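Lysyl oxidase (Pichia pastoris, PDB 1W7C) probably oxidises primary amines, lysine side chains among them, with a copper ion and a topaquinone cofactor made from one of its own tyrosines. Local coordinates at residues G450-S455 against F673-F678; L427-I432 against Y444-D449; E94-E99 against K124-F129; Y54-E59 against V131-R136. All coordinates share one frame; numbering follows the deposited sequence. Where two conformers were deposited one is given.

Interaction 1. Residues G450-S455 against F673-F678; sequences GTLEVS and FMLTPF
Val454 lies over one face of the Phe673 ring, at a place where two antiparallel strands of the copper amine oxidase catalytic domain, a large beta sandwich, run side by side. The pair illustrates how a sheet sets its side chains: residues facing each other across the strands share a face, and the side-chain torsions set which atoms meet. In Phe673 CG stands between the backbone N and the carbonyl carbon (chi1 62°), the crowded position, and from there the ring extends alongside Val454 and in the same direction. Val454 CB sits 3.9 Å from the ring centroid, a CH-pi contact displaced toward the rim, while CG1 lies nearest CE2 and CG2 nearest CZ. Beneath it the Val454–Phe673 backbones are joined by two hydrogen bonds, and the Leu452–Leu675 pair repeats the pattern; the bond from Leu675 N to Leu452 O is 2.9 Å long and nearly straight. On the other face Met674 is extended beyond CG and slants past Glu453, its CG 3.8 Å from Glu453 CB. Its sulfur and methyl end reach Thr451 CG2. Strand 569-576 flanks segment 673-678 on its far edge, strand 440-446 flanks segment 450-455, and residues of the second subunit, Ser667 and Thr668, pack on Met674 and Thr676. At the end of the pairing Thr451 and Thr676 point the same way. Thr451 OG1, which also hydrogen-bonds Asp449 OD1, lies anti to its own carbonyl carbon, 2.7 Å from Thr676 OG1.

Interaction 2. Residues L427-I432 against Y444-D449; sequences LNVRFI and YKFFLD
Lys445 folds its chain round the amide oxygen of Asn428, a small example of how a long side chain fills the hollow beside a short one. The two lie side by side on one face of a beta hairpin, pointing the same way. With CG anti to the backbone N (chi1 -179°), Lys445 CG lies 3.5 Å from Asn428 OD1; bends at the last two torsions (chi3 -70°, chi4 -64°) then turn CE and NZ back, and NZ reaches 2.8 Å from the same oxygen. NZ meets that oxygen in the plane of the amide, on a lone pair. The ammonium also forms salt bridges with Glu406 and with Asp407 of the second subunit, so three oxygens grip it in a buried setting. An alanine at Lys445 would probably open a gap beside Asn428 and leave Glu406 and the neighbouring subunit's Asp407 without their cationic mate. The opposite face is apolar: Leu427 CB rests 4.1 Å from Phe446 CB, and Val429 CG2 fits against Phe446 CE1 at 4.2 Å. Two carbonyls are tucked against ring edges, with Val429 O 3.6 Å from Tyr444 CD1 and Leu427 O 3.7 Å from Phe446 CD1. These same oxygens accept the N-H groups of Tyr444 and Phe446, so each ring edge borders an acceptor already used in the ladder. Phe309 stacks on Phe446, Trp307 meets it edge-to-face, and Phe321 approaches Tyr444, continuing the aromatic layer. Within the sheet the hairpin lies between strand 391-405, which flanks 427-432, and strand 452-458, which flanks 444-446.

Interaction 3. Residues E94-E99 against K124-F129; sequences EGYFEE and KSKLPF
The Tyr96 ring and the Lys126 chain lie side by side and point the same way, on one face of an antiparallel strand pair in the small N-terminal sheet of the enzyme. Lys126 CD stands over the ring, 4.0 Å from its centroid and offset toward the rim, a CH-pi contact; CE passes close to Tyr96 CE1. Lys126 is straight until its final torsion, where it bends (chi4 66°) and brings NZ to Glu98. The two chains cross obliquely, and NZ meets Glu98 OE2 at 3.0 Å from above the carboxylate plane, a salt bridge. The same oxygen accepts Ser125 OG at 2.7 Å, here on its anti side, so two donors grip OE2 from different directions. On the opposite face Phe97 and Leu127 make a looser apolar contact, with Phe97 CD1 4.3 Å from Leu127 CD2. Their backbones exchange two hydrogen bonds, of which Leu127 N to Phe97 O is the straighter. Glu99 directs its own carboxylate to Arg84, Tyr119 and Asn120, while its N-H reaches Ser125 O. Beyond the paired strands the bonding continues to Phe129, at a short 3-10 turn, whose N approaches Gly95 O at 3.1 Å, from 41° above the carbonyl plane.

Interaction 4. Residues Y54-E59 against V131-R136; sequences YVLWIE and VGHLDR
Tyr54 and Asp135 supply the polar part of this contact, reaching toward each other tip to tip. Tyr54 OH donates to Asp135 OD1 at 2.5 Å, a short bond received on the syn side of the carboxylate, whose plane is turned 31° from the ring. The other oxygen, OD2, accepts the backbone N of Lys138, so Asp135 is the N-cap of helix 136-150 and the tyrosine steadies the capping group from the strand side. The aromatic part is a T-shaped pair: the six-membered ring of Trp57 points its edge at the face of His133, with planes 66° apart and CH2 over the centre of the imidazole. Trp57 NE1 bonds Glu388. Leu56 and Trp57 form a classic beta bulge opposite Val86 in strand 53-61 of the N-terminal antiparallel sheet; Leu56 points toward the loop before the helix, while only the far end of the Trp57 indole comes up to it. The apolar part is small: Leu56 CD2 touches His133 CD2 at 3.9 Å and Asp135 CB at 4.1 Å. An alanine at His133 would probably leave the Trp57 edge without its aromatic face and open a gap beside Leu56. His133 presents this ring with CG anti to the backbone N (chi1 -175°).

How the interactions relate
The four contacts fall into two neighbourhoods on opposite sides of the chain's centre. Interactions 1 and 2 are adjacent ladders of the catalytic-domain sheet: Glu453 N probably hydrogen-bonds Lys445 O, and Leu452 CD1 packs on Phe446. Both are buried and both touch the second subunit. Interactions 3 and 4 share the N-terminal sheet and meet where the Phe97 ring packs against His133, Asp135 and Leu56. Interaction 3, however, has a partly exposed face; there an exposed lysine lies over a partly exposed tyrosine and reaches in to a buried glutamate. Interaction 4 is buried, and depends on side chains alone, joining strand to loop instead of strand to strand as the other three do.

Interaction 1. Residues G450-S455 against F673-F678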
# COMPACT_ATOMS: atom_id res chain seq x y z
N GLY A 450 -8.04 -10.68 12.44
CA GLY A 450 -6.78 -11.30 12.82
C GLY A 450 -5.58 -10.93 11.94
O GLY A 450 -4.49 -11.49 12.09
N THR A 451 -5.76 -9.95 11.03
CA THR A 451 -4.64 -9.45 10.22
C THR A 451 -3.91 -8.36 10.97
O THR A 451 -4.56 -7.57 11.63
CB THR A 451 -5.17 -8.91 8.89
OG1 THR A 451 -5.70 -10.00 8.12
CG2 THR A 451 -4.12 -8.21 8.01
N LEU A 452 -2.61 -8.27 10.83
CA LEU A 452 -1.79 -7.19 11.35
C LEU A 452 -0.95 -6.63 10.19
O LEU A 452 -0.40 -7.38 9.41
CB LEU A 452 -0.83 -7.76 12.43
CG LEU A 452 0.37 -6.93 12.92
CD1 LEU A 452 -0.10 -5.59 13.49
CD2 LEU A 452 1.14 -7.75 13.99
N GLU A 453 -0.83 -5.31 10.14
CA GLU A 453 -0.00 -4.64 9.14
C GLU A 453 1.09 -3.86 9.88
O GLU A 453 0.78 -3.08 10.80
CB GLU A 453 -0.85 -3.66 8.32
CG GLU A 453 -0.06 -2.90 7.27
CD GLU A 453 -0.84 -1.73 6.70
OE1 GLU A 453 -1.25 -1.83 5.54
OE2 GLU A 453 -1.09 -0.71 7.43
N VAL A 454 2.32 -4.07 9.41
CA VAL A 454 3.52 -3.43 9.90
C VAL A 454 3.96 -2.44 8.83
O VAL A 454 4.13 -2.83 7.68
CB VAL A 454 4.60 -4.46 10.16
CG1 VAL A 454 5.91 -3.79 10.57
CG2 VAL A 454 4.18 -5.46 11.18
N SER A 455 4.16 -1.17 9.21
CA SER A 455 4.58 -0.20 8.22
C SER A 455 5.55 0.82 8.76
O SER A 455 5.65 1.06 9.98
CB SER A 455 3.37 0.51 7.63
OG SER A 455 2.74 1.34 8.56
N PHE A 673 4.17 -4.48 5.27
CA PHE A 673 3.81 -5.87 4.99
C PHE A 673 2.66 -6.25 5.93
O PHE A 673 2.41 -5.59 6.95
CB PHE A 673 4.95 -6.89 5.14
CG PHE A 673 5.52 -7.00 6.55
CD1 PHE A 673 5.03 -7.92 7.47
CD2 PHE A 673 6.59 -6.22 6.92
CE1 PHE A 673 5.58 -8.04 8.73
CE2 PHE A 673 7.16 -6.35 8.17
CZ PHE A 673 6.66 -7.27 9.08
N MET A 674 1.92 -7.29 5.54
CA MET A 674 0.81 -7.79 6.34
C MET A 674 1.08 -9.27 6.72
O MET A 674 1.71 -10.01 6.00
CB MET A 674 -0.53 -7.71 5.60
CG MET A 674 -1.20 -6.37 5.68
SD MET A 674 -2.71 -6.34 4.74
CE MET A 674 -3.48 -5.07 5.42
N LEU A 675 0.51 -9.61 7.88
CA LEU A 675 0.41 -10.98 8.35
C LEU A 675 -1.08 -11.25 8.43
O LEU A 675 -1.79 -10.68 9.24
CB LEU A 675 1.03 -11.10 9.75
CG LEU A 675 2.49 -10.63 9.84
CD1 LEU A 675 2.97 -10.80 11.27
CD2 LEU A 675 3.42 -11.33 8.86
N THR A 676 -1.53 -12.15 7.55
CA THR A 676 -2.97 -12.38 7.40
C THR A 676 -3.33 -13.85 7.53
O THR A 676 -2.62 -14.71 7.02
CB THR A 676 -3.51 -11.71 6.11
OG1 THR A 676 -4.96 -11.69 6.13
CG2 THR A 676 -3.12 -12.43 4.87
N PRO A 677 -4.42 -14.17 8.24
CA PRO A 677 -4.79 -15.58 8.37
C PRO A 677 -5.03 -16.25 7.03
O PRO A 677 -5.63 -15.63 6.13
CB PRO A 677 -6.10 -15.51 9.15
CG PRO A 677 -6.07 -14.26 9.85
CD PRO A 677 -5.33 -13.29 8.99
N PHE A 678 -4.59 -17.50 6.89
CA PHE A 678 -4.74 -18.28 5.68
C PHE A 678 -5.04 -19.71 6.08
O PHE A 678 -4.16 -20.43 6.52
CB PHE A 678 -3.45 -18.16 4.89
CG PHE A 678 -3.49 -18.75 3.51
CD1 PHE A 678 -3.63 -17.91 2.42
CD2 PHE A 678 -3.40 -20.12 3.28
CE1 PHE A 678 -3.68 -18.41 1.15
CE2 PHE A 678 -3.44 -20.63 1.96
CZ PHE A 678 -3.58 -19.76 0.92

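Interaction 2. Residues L427-I432 against Y444-D449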
# COMPACT_ATOMS: atom_id res chain seq x y z
N LEU A 427 -6.90 -1.10 15.56
CA LEU A 427 -6.01 -0.63 16.62
C LEU A 427 -4.67 -0.25 16.00
O LEU A 427 -4.17 -0.95 15.14
CB LEU A 427 -5.76 -1.71 17.68
CG LEU A 427 -5.02 -1.24 18.92
CD1 LEU A 427 -5.94 -0.34 19.74
CD2 LEU A 427 -4.55 -2.39 19.75
N ASN A 428 -4.09 0.84 16.49
CA ASN A 428 -2.88 1.40 15.93
C ASN A 428 -1.94 1.75 17.06
O ASN A 428 -2.35 2.42 18.01
CB ASN A 428 -3.22 2.66 15.14
CG ASN A 428 -4.04 2.38 13.91
OD1 ASN A 428 -3.46 2.09 12.85
ND2 ASN A 428 -5.38 2.29 14.05
N VAL A 429 -0.70 1.27 16.90
CA VAL A 429 0.40 1.59 17.83
C VAL A 429 1.48 2.28 16.99
O VAL A 429 1.96 1.73 15.98
CB VAL A 429 0.94 0.34 18.53
CG1 VAL A 429 1.99 0.72 19.55
CG2 VAL A 429 -0.18 -0.52 19.15
N ARG A 430 1.79 3.53 17.38
CA ARG A 430 2.81 4.30 16.68
C ARG A 430 3.91 4.82 17.60
O ARG A 430 3.64 5.18 18.76
CB ARG A 430 2.18 5.53 16.01
CG ARG A 430 3.13 6.60 15.55
CD ARG A 430 2.45 7.73 14.79
NE ARG A 430 2.03 7.28 13.46
CZ ARG A 430 0.84 7.41 12.95
NH1 ARG A 430 -0.12 8.05 13.61
NH2 ARG A 430 0.58 6.92 11.75
N PHE A 431 5.13 4.85 17.08
CA PHE A 431 6.12 5.78 17.63
C PHE A 431 6.89 6.39 16.48
O PHE A 431 6.87 5.85 15.36
CB PHE A 431 7.01 5.16 18.72
CG PHE A 431 8.17 4.38 18.22
CD1 PHE A 431 8.01 3.09 17.77
CD2 PHE A 431 9.45 4.93 18.22
CE1 PHE A 431 9.10 2.36 17.34
CE2 PHE A 431 10.54 4.17 17.80
CZ PHE A 431 10.37 2.93 17.34
N ILE A 432 7.53 7.52 16.76
CA ILE A 432 8.29 8.22 15.75
C ILE A 432 9.69 8.47 16.32
O ILE A 432 9.84 9.00 17.43
CB ILE A 432 7.59 9.58 15.42
CG1 ILE A 432 6.27 9.30 14.70
CG2 ILE A 432 8.55 10.40 14.55
CD1 ILE A 432 5.42 10.55 14.41
N TYR A 444 1.87 -0.02 13.65
CA TYR A 444 1.41 -1.38 13.78
C TYR A 444 -0.12 -1.29 13.86
O TYR A 444 -0.66 -0.68 14.78
CB TYR A 444 2.03 -2.04 15.03
CG TYR A 444 3.51 -2.08 14.99
CD1 TYR A 444 4.28 -0.99 15.35
CD2 TYR A 444 4.17 -3.21 14.53
CE1 TYR A 444 5.68 -0.99 15.21
CE2 TYR A 444 5.56 -3.23 14.41
CZ TYR A 444 6.31 -2.15 14.79
OH TYR A 444 7.68 -2.24 14.66
N LYS A 445 -0.80 -1.91 12.88
CA LYS A 445 -2.24 -1.75 12.68
C LYS A 445 -2.90 -3.12 12.70
O LYS A 445 -2.55 -4.01 11.90
CB LYS A 445 -2.43 -1.07 11.32
CG LYS A 445 -3.91 -0.81 11.01
CD LYS A 445 -4.11 -0.27 9.58
CE LYS A 445 -3.59 1.17 9.40
NZ LYS A 445 -4.30 2.19 10.21
N PHE A 446 -3.81 -3.31 13.63
CA PHE A 446 -4.48 -4.57 13.88
C PHE A 446 -5.94 -4.51 13.41
O PHE A 446 -6.61 -3.52 13.67
CB PHE A 446 -4.48 -4.90 15.40
CG PHE A 446 -3.08 -5.02 16.01
CD1 PHE A 446 -2.35 -3.89 16.35
CD2 PHE A 446 -2.54 -6.25 16.29
CE1 PHE A 446 -1.11 -3.99 16.94
CE2 PHE A 446 -1.29 -6.35 16.85
CZ PHE A 446 -0.57 -5.25 17.14
N PHE A 447 -6.37 -5.57 12.72
CA PHE A 447 -7.71 -5.62 12.10
C PHE A 447 -8.61 -6.64 12.78
O PHE A 447 -8.14 -7.59 13.45
CB PHE A 447 -7.55 -6.01 10.64
CG PHE A 447 -6.84 -4.97 9.77
CD1 PHE A 447 -7.57 -4.12 8.96
CD2 PHE A 447 -5.45 -4.87 9.78
CE1 PHE A 447 -6.92 -3.22 8.13
CE2 PHE A 447 -4.81 -3.98 8.96
CZ PHE A 447 -5.55 -3.14 8.13
N LEU A 448 -9.92 -6.52 12.56
CA LEU A 448 -10.91 -7.34 13.28
C LEU A 448 -10.80 -8.86 12.91
O LEU A 448 -11.28 -9.67 13.70
CB LEU A 448 -12.31 -6.86 12.98
CG LEU A 448 -12.69 -5.54 13.61
CD1 LEU A 448 -14.10 -5.13 13.13
CD2 LEU A 448 -12.69 -5.57 15.14
N ASP A 449 -10.26 -9.21 11.75
CA ASP A 449 -10.23 -10.59 11.32
C ASP A 449 -9.02 -11.37 11.85
O ASP A 449 -8.96 -12.58 11.63
CB ASP A 449 -10.18 -10.68 9.80
CG ASP A 449 -8.89 -10.14 9.24
OD1 ASP A 449 -8.20 -10.86 8.46
OD2 ASP A 449 -8.51 -9.00 9.61

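Interaction 3. Residues E94-E99 against K124-F129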
# COMPACT_ATOMS: atom_id res chain seq x y z
N GLU A 94 45.35 -2.30 26.40
CA GLU A 94 44.47 -1.96 25.29
C GLU A 94 43.05 -1.78 25.79
O GLU A 94 42.62 -2.46 26.74
CB GLU A 94 44.52 -3.04 24.20
CG GLU A 94 45.93 -3.37 23.67
CD GLU A 94 46.64 -2.20 22.98
OE1 GLU A 94 47.88 -2.28 22.79
OE2 GLU A 94 45.98 -1.20 22.62
N GLY A 95 42.33 -0.86 25.16
CA GLY A 95 40.96 -0.58 25.50
C GLY A 95 39.98 -1.43 24.73
O GLY A 95 40.26 -1.86 23.61
N TYR A 96 38.83 -1.67 25.36
CA TYR A 96 37.75 -2.40 24.71
C TYR A 96 36.46 -2.12 25.44
O TYR A 96 36.48 -1.75 26.60
CB TYR A 96 38.05 -3.92 24.72
CG TYR A 96 38.34 -4.47 26.09
CD1 TYR A 96 37.32 -4.92 26.91
CD2 TYR A 96 39.63 -4.53 26.57
CE1 TYR A 96 37.58 -5.42 28.18
CE2 TYR A 96 39.90 -5.01 27.83
CZ TYR A 96 38.88 -5.46 28.63
OH TYR A 96 39.15 -5.94 29.89
N PHE A 97 35.35 -2.29 24.74
CA PHE A 97 34.04 -2.35 25.38
C PHE A 97 33.75 -3.81 25.72
O PHE A 97 34.08 -4.69 24.93
CB PHE A 97 32.94 -1.80 24.45
CG PHE A 97 33.14 -0.37 24.06
CD1 PHE A 97 34.05 -0.01 23.07
CD2 PHE A 97 32.44 0.63 24.72
CE1 PHE A 97 34.24 1.32 22.76
CE2 PHE A 97 32.60 1.95 24.39
CZ PHE A 97 33.52 2.29 23.43
N GLU A 98 33.13 -4.06 26.87
CA GLU A 98 32.72 -5.40 27.19
C GLU A 98 31.27 -5.43 27.62
O GLU A 98 30.81 -4.58 28.39
CB GLU A 98 33.62 -6.08 28.22
CG GLU A 98 33.35 -7.60 28.29
CD GLU A 98 34.38 -8.40 29.05
OE1 GLU A 98 35.13 -7.80 29.85
OE2 GLU A 98 34.38 -9.65 28.89
N GLU A 99 30.55 -6.43 27.10
CA GLU A 99 29.19 -6.70 27.52
C GLU A 99 29.27 -7.67 28.70
O GLU A 99 30.00 -8.70 28.63
CB GLU A 99 28.40 -7.30 26.34
CG GLU A 99 28.46 -6.43 25.10
CD GLU A 99 27.53 -6.86 23.98
OE1 GLU A 99 26.30 -6.74 24.17
OE2 GLU A 99 28.06 -7.32 22.96
N LYS A 124 32.39 -13.30 21.09
CA LYS A 124 33.16 -12.38 21.92
C LYS A 124 32.25 -11.47 22.75
O LYS A 124 31.25 -10.97 22.25
CB LYS A 124 34.05 -11.50 21.05
CG LYS A 124 35.08 -12.30 20.27
CD LYS A 124 35.86 -11.49 19.27
CE LYS A 124 36.74 -12.38 18.45
NZ LYS A 124 37.46 -11.61 17.42
N SER A 125 32.63 -11.25 24.00
CA SER A 125 32.07 -10.21 24.83
C SER A 125 32.77 -8.87 24.64
O SER A 125 32.16 -7.84 24.96
CB SER A 125 32.11 -10.59 26.30
OG SER A 125 33.45 -10.88 26.70
N LYS A 126 34.01 -8.88 24.19
CA LYS A 126 34.84 -7.70 24.09
C LYS A 126 34.87 -7.19 22.63
O LYS A 126 35.15 -7.94 21.69
CB LYS A 126 36.29 -8.04 24.51
CG LYS A 126 36.40 -8.39 26.00
CD LYS A 126 37.84 -8.75 26.42
CE LYS A 126 37.96 -9.09 27.89
NZ LYS A 126 37.25 -10.33 28.25
N LEU A 127 34.64 -5.89 22.50
CA LEU A 127 34.72 -5.17 21.23
C LEU A 127 35.95 -4.29 21.27
O LEU A 127 36.01 -3.38 22.09
CB LEU A 127 33.45 -4.33 21.03
CG LEU A 127 33.37 -3.41 19.81
CD1 LEU A 127 33.10 -4.25 18.58
CD2 LEU A 127 32.30 -2.38 20.00
N PRO A 128 36.96 -4.54 20.43
CA PRO A 128 38.20 -3.76 20.48
C PRO A 128 37.98 -2.26 20.25
O PRO A 128 37.12 -1.85 19.46
CB PRO A 128 39.02 -4.35 19.33
CG PRO A 128 38.51 -5.71 19.17
CD PRO A 128 37.03 -5.62 19.41
N PHE A 129 38.82 -1.44 20.89
CA PHE A 129 38.76 -0.00 20.73
C PHE A 129 38.68 0.44 19.27
O PHE A 129 37.89 1.31 18.93
CB PHE A 129 40.00 0.64 21.38
CG PHE A 129 40.01 2.14 21.27
CD1 PHE A 129 39.30 2.92 22.18
CD2 PHE A 129 40.71 2.77 20.25
CE1 PHE A 129 39.30 4.27 22.08
CE2 PHE A 129 40.72 4.14 20.16
CZ PHE A 129 40.01 4.89 21.07
O HOH W 1 30.79 -6.99 22.47

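Interaction 4. Residues Y54-E59 against V131-R136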
# COMPACT_ATOMS: atom_id res chain seq x y z
N TYR A 54 34.26 3.23 32.10
CA TYR A 54 32.98 3.89 32.33
C TYR A 54 31.84 3.07 31.80
O TYR A 54 32.00 2.26 30.91
CB TYR A 54 32.95 5.28 31.73
CG TYR A 54 33.30 5.37 30.26
CD1 TYR A 54 32.33 5.26 29.28
CD2 TYR A 54 34.60 5.59 29.86
CE1 TYR A 54 32.66 5.36 27.93
CE2 TYR A 54 34.96 5.68 28.50
CZ TYR A 54 33.98 5.57 27.55
OH TYR A 54 34.36 5.67 26.23
N VAL A 55 30.66 3.28 32.36
CA VAL A 55 29.49 2.52 31.96
C VAL A 55 28.72 3.23 30.84
O VAL A 55 28.38 4.43 30.94
CB VAL A 55 28.55 2.29 33.19
CG1 VAL A 55 27.29 1.50 32.81
CG2 VAL A 55 29.30 1.56 34.29
N LEU A 56 28.39 2.49 29.79
CA LEU A 56 27.54 3.04 28.72
C LEU A 56 26.06 2.75 28.91
O LEU A 56 25.25 3.67 28.95
CB LEU A 56 27.96 2.52 27.33
CG LEU A 56 29.20 3.08 26.69
CD1 LEU A 56 30.42 2.39 27.26
CD2 LEU A 56 29.11 2.88 25.16
N TRP A 57 25.75 1.45 28.98
CA TRP A 57 24.37 0.96 28.89
C TRP A 57 24.07 -0.06 29.98
O TRP A 57 24.95 -0.82 30.39
CB TRP A 57 24.15 0.32 27.52
CG TRP A 57 24.24 1.30 26.40
CD1 TRP A 57 23.78 2.59 26.39
CD2 TRP A 57 24.86 1.08 25.14
NE1 TRP A 57 24.07 3.18 25.19
CE2 TRP A 57 24.72 2.27 24.40
CE3 TRP A 57 25.52 -0.01 24.54
CZ2 TRP A 57 25.24 2.42 23.10
CZ3 TRP A 57 26.03 0.14 23.25
CH2 TRP A 57 25.89 1.34 22.55
N ILE A 58 22.83 -0.02 30.46
CA ILE A 58 22.29 -0.97 31.42
C ILE A 58 20.82 -1.20 31.05
O ILE A 58 20.03 -0.26 31.11
CB ILE A 58 22.34 -0.46 32.87
CG1 ILE A 58 23.77 -0.14 33.30
CG2 ILE A 58 21.71 -1.50 33.78
CD1 ILE A 58 23.87 0.53 34.67
N GLU A 59 20.51 -2.41 30.60
CA GLU A 59 19.16 -2.71 30.14
C GLU A 59 18.75 -4.15 30.44
O GLU A 59 19.57 -4.98 30.81
CB GLU A 59 19.02 -2.44 28.64
CG GLU A 59 19.80 -3.40 27.78
CD GLU A 59 19.37 -3.42 26.32
OE1 GLU A 59 18.40 -2.73 25.94
OE2 GLU A 59 20.04 -4.17 25.57
N VAL A 131 37.41 -0.72 16.66
CA VAL A 131 36.09 -0.93 16.03
C VAL A 131 34.97 -0.61 17.04
O VAL A 131 33.85 -1.09 16.94
CB VAL A 131 35.94 -2.36 15.45
CG1 VAL A 131 36.88 -2.58 14.29
CG2 VAL A 131 36.11 -3.44 16.50
N GLY A 132 35.30 0.24 17.99
CA GLY A 132 34.44 0.52 19.11
C GLY A 132 33.20 1.34 18.74
O GLY A 132 33.02 1.82 17.61
N HIS A 133 32.31 1.48 19.70
CA HIS A 133 31.14 2.34 19.56
C HIS A 133 31.58 3.79 19.45
O HIS A 133 32.49 4.25 20.18
CB HIS A 133 30.23 2.16 20.77
CG HIS A 133 28.95 2.92 20.67
ND1 HIS A 133 28.04 2.70 19.66
CD2 HIS A 133 28.45 3.93 21.41
CE1 HIS A 133 27.02 3.53 19.82
NE2 HIS A 133 27.27 4.31 20.85
N LEU A 134 30.93 4.53 18.57
CA LEU A 134 31.12 5.96 18.48
C LEU A 134 30.36 6.62 19.62
O LEU A 134 29.23 7.09 19.47
CB LEU A 134 30.62 6.48 17.12
CG LEU A 134 30.81 7.97 16.85
CD1 LEU A 134 32.28 8.40 16.97
CD2 LEU A 134 30.25 8.34 15.47
N ASP A 135 31.01 6.59 20.78
CA ASP A 135 30.40 7.01 22.01
C ASP A 135 30.73 8.47 22.28
O ASP A 135 31.40 9.12 21.49
CB ASP A 135 30.73 6.07 23.19
CG ASP A 135 32.13 6.17 23.67
OD1 ASP A 135 32.38 5.50 24.71
OD2 ASP A 135 33.05 6.78 23.06
N ARG A 136 30.25 8.98 23.40
CA ARG A 136 30.42 10.41 23.72
C ARG A 136 31.90 10.77 23.78
O ARG A 136 32.30 11.85 23.36
CB ARG A 136 29.75 10.77 25.03
CG ARG A 136 28.26 10.81 24.92
CD ARG A 136 27.55 11.30 26.14
NE ARG A 136 26.12 11.32 25.88
CZ ARG A 136 25.19 11.46 26.80
NH1 ARG A 136 25.51 11.65 28.07
NH2 ARG A 136 23.91 11.45 26.44